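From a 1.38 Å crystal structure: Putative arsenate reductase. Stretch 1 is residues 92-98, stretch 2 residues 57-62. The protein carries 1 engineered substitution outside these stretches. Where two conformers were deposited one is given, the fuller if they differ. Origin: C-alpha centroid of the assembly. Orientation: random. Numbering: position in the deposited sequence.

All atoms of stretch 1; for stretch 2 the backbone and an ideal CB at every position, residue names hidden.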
# COMPACT_ATOMS: atom_id res chain seq x y z
N GLY A 92 -0.03 3.78 9.38
CA GLY A 92 -0.58 2.96 8.32
C GLY A 92 -1.84 3.53 7.68
O GLY A 92 -2.15 3.15 6.56
N MSE A 93 -2.59 4.38 8.40
CA MSE A 93 -3.81 4.97 7.86
C MSE A 93 -3.50 5.98 6.76
O MSE A 93 -4.40 6.37 6.03
CB MSE A 93 -4.61 5.68 8.95
CG MSE A 93 -5.26 4.76 9.98
SE MSE A 93 -6.44 3.35 9.27
CE MSE A 93 -5.09 2.05 8.74
N LEU A 94 -2.24 6.40 6.65
CA LEU A 94 -1.78 7.31 5.59
C LEU A 94 -1.49 6.60 4.29
O LEU A 94 -1.40 7.25 3.25
CB LEU A 94 -0.51 8.05 6.02
CG LEU A 94 -0.73 9.18 7.01
CD1 LEU A 94 0.59 9.77 7.53
CD2 LEU A 94 -1.63 10.25 6.36
N ILE A 95 -1.34 5.28 4.34
CA ILE A 95 -0.87 4.52 3.20
C ILE A 95 -2.08 4.04 2.35
O ILE A 95 -3.10 3.62 2.90
CB ILE A 95 -0.02 3.27 3.63
CG1 ILE A 95 1.06 3.68 4.62
CG2 ILE A 95 0.51 2.53 2.42
CD1 ILE A 95 1.84 2.53 5.17
N LYS A 96 -1.99 4.15 1.04
CA LYS A 96 -3.01 3.63 0.15
C LYS A 96 -3.18 2.13 0.42
O LYS A 96 -2.17 1.43 0.63
CB LYS A 96 -2.52 3.85 -1.28
CG LYS A 96 -3.45 3.36 -2.34
CD LYS A 96 -4.79 4.05 -2.30
CE LYS A 96 -5.56 3.76 -3.57
NZ LYS A 96 -6.98 4.20 -3.54
N ARG A 97 -4.42 1.63 0.37
CA ARG A 97 -4.65 0.19 0.60
C ARG A 97 -5.73 -0.27 -0.38
O ARG A 97 -6.52 0.57 -0.85
CB ARG A 97 -5.07 -0.10 2.05
CG ARG A 97 -6.26 0.74 2.47
CD ARG A 97 -6.72 0.38 3.84
NE ARG A 97 -7.99 1.01 4.15
CZ ARG A 97 -8.14 2.08 4.93
NH1 ARG A 97 -9.36 2.54 5.16
NH2 ARG A 97 -7.08 2.65 5.49
N PRO A 98 -5.77 -1.55 -0.72
CA PRO A 98 -4.76 -2.55 -0.37
C PRO A 98 -3.43 -2.36 -1.08
O PRO A 98 -3.33 -1.60 -2.06
CB PRO A 98 -5.39 -3.86 -0.82
CG PRO A 98 -6.31 -3.45 -1.96
CD PRO A 98 -6.83 -2.09 -1.58
N UNK A 57 2.17 10.44 -4.85
CA UNK A 57 0.82 10.54 -4.35
C UNK A 57 0.06 9.20 -4.43
O UNK A 57 -0.87 8.96 -3.67
CB UNK A 57 0.07 11.62 -5.13
N UNK A 58 0.49 8.33 -5.35
CA UNK A 58 -0.15 7.03 -5.51
C UNK A 58 -0.02 6.14 -4.28
O UNK A 58 -0.77 5.18 -4.11
CB UNK A 58 0.44 6.31 -6.72
N UNK A 59 0.97 6.43 -3.43
CA UNK A 59 1.15 5.67 -2.21
C UNK A 59 0.35 6.16 -1.02
O UNK A 59 0.37 5.50 0.02
CB UNK A 59 2.63 5.67 -1.84
N UNK A 60 -0.32 7.30 -1.15
CA UNK A 60 -1.06 7.86 -0.05
C UNK A 60 -2.54 7.61 -0.12
O UNK A 60 -3.16 7.59 -1.20
CB UNK A 60 -0.80 9.37 0.03
N UNK A 61 -3.12 7.46 1.07
CA UNK A 61 -4.56 7.28 1.21
C UNK A 61 -5.22 8.66 1.21
O UNK A 61 -5.56 9.20 2.26
CB UNK A 61 -4.90 6.51 2.48
N UNK A 62 -5.38 9.21 0.01
CA UNK A 62 -5.81 10.60 -0.15
C UNK A 62 -7.26 10.84 0.26
O UNK A 62 -7.63 11.99 0.53
CB UNK A 62 -5.62 11.03 -1.61

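Position 57, in a 3-10 segment, has nothing of stretch 1 within 5.5 Å of its ideal CB, so many side chains would suit. The deposited residue is Lys 57, with four t angles. Its O accepts a hydrogen bond from N of position 60, 3.1 Å away.

Position 58 is similar. CA-to-CB points away from stretch 1, and the choice is again wide. The residue is Lys 58. Its contact is made by the backbone: its O lies 3.6 Å from Lys 96 CB.

At position 59, CA-to-CB also points away, and the ideal CB is 5.5 Å from Lys 96 CB. The backbone does the work here. Its O accepts a nearly straight hydrogen bond from Lys 96 N at 2.9 Å, and Ile 95 CA makes a CA-H...O contact to the same O at 3.6 Å. Stretch 1 sets little preference for the side chain. The residue is Phe 59, chi1 m.

Position 60 has extended angles, -101/147°, and forms a single beta bridge with Ile 95. CA-to-CB points away overall, yet the ideal CB is 3.9 Å from Leu 94 O. Stretch 1 decides little here; a larger nonpolar side chain could come near the Leu 94 side chain, though others would fit. The residue is Phe 60, chi1 m. Its CA makes a CA-H...O contact to Leu 94 O at 3.4 Å, and its CD2 comes to 4.7 Å from Leu 94 CB.

Position 61 faces stretch 1 most directly. CA-to-CB points toward it, and the ideal CB lies 3.4 to 3.7 Å from three carbonyl oxygens, those of Ile 95, Met 93 and Leu 94. The backbone N is within hydrogen-bonding reach of Leu 94 O, which argues against proline. Such a cluster of acceptors favours a short side chain with a donor: asparagine, serine or threonine, perhaps glutamine. The residue is Asn 61, chi1 t. Its N donates to Leu 94 O at 2.8 Å, and its ND2 donates to Met 93 O at 3.0 Å. Its amide also reaches Arg 97 through water: water 3 accepts from Asn 61 ND2 (3.1 Å) and Arg 97 NH1 (2.9 Å). Water 1 donates to both Asn 61 O (2.8 Å) and Met 93 O (3.1 Å).

Position 62 points sideways, with no stretch 1 atom within 5.5 Å of its ideal CB. Many residues would fit. It is Thr 62, chi1 p.

Stretch 2 (57-62) KKFFNT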
# COMPACT_ATOMS: atom_id res chain seq x y z
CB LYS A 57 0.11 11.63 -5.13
CG LYS A 57 -1.19 12.00 -4.53
CD LYS A 57 -1.97 12.91 -5.47
CE LYS A 57 -3.18 13.46 -4.77
NZ LYS A 57 -4.15 14.02 -5.74
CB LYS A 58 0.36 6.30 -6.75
CG LYS A 58 -0.19 6.90 -8.02
CD LYS A 58 0.38 6.25 -9.27
CE LYS A 58 -0.53 6.50 -10.48
NZ LYS A 58 -1.35 7.76 -10.38
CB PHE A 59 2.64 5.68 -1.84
CG PHE A 59 3.49 4.85 -2.78
CD1 PHE A 59 3.76 3.51 -2.51
CD2 PHE A 59 4.01 5.44 -3.95
CE1 PHE A 59 4.51 2.75 -3.38
CE2 PHE A 59 4.77 4.68 -4.82
CZ PHE A 59 5.03 3.36 -4.54
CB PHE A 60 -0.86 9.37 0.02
CG PHE A 60 0.49 9.76 0.57
CD1 PHE A 60 1.63 9.74 -0.25
CD2 PHE A 60 0.62 10.12 1.92
CE1 PHE A 60 2.89 10.08 0.27
CE2 PHE A 60 1.87 10.45 2.45
CZ PHE A 60 3.00 10.45 1.62
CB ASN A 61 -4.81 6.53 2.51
CG ASN A 61 -6.24 6.26 2.77
OD1 ASN A 61 -7.07 6.32 1.88
ND2 ASN A 61 -6.55 5.95 4.02
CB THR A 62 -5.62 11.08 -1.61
OG1 THR A 62 -6.33 10.20 -2.48
CG2 THR A 62 -4.16 11.07 -2.03
O HOH W 1 -5.23 9.19 5.09
O HOH W 2 -6.72 3.72 0.30
O HOH W 3 -9.19 5.44 5.49
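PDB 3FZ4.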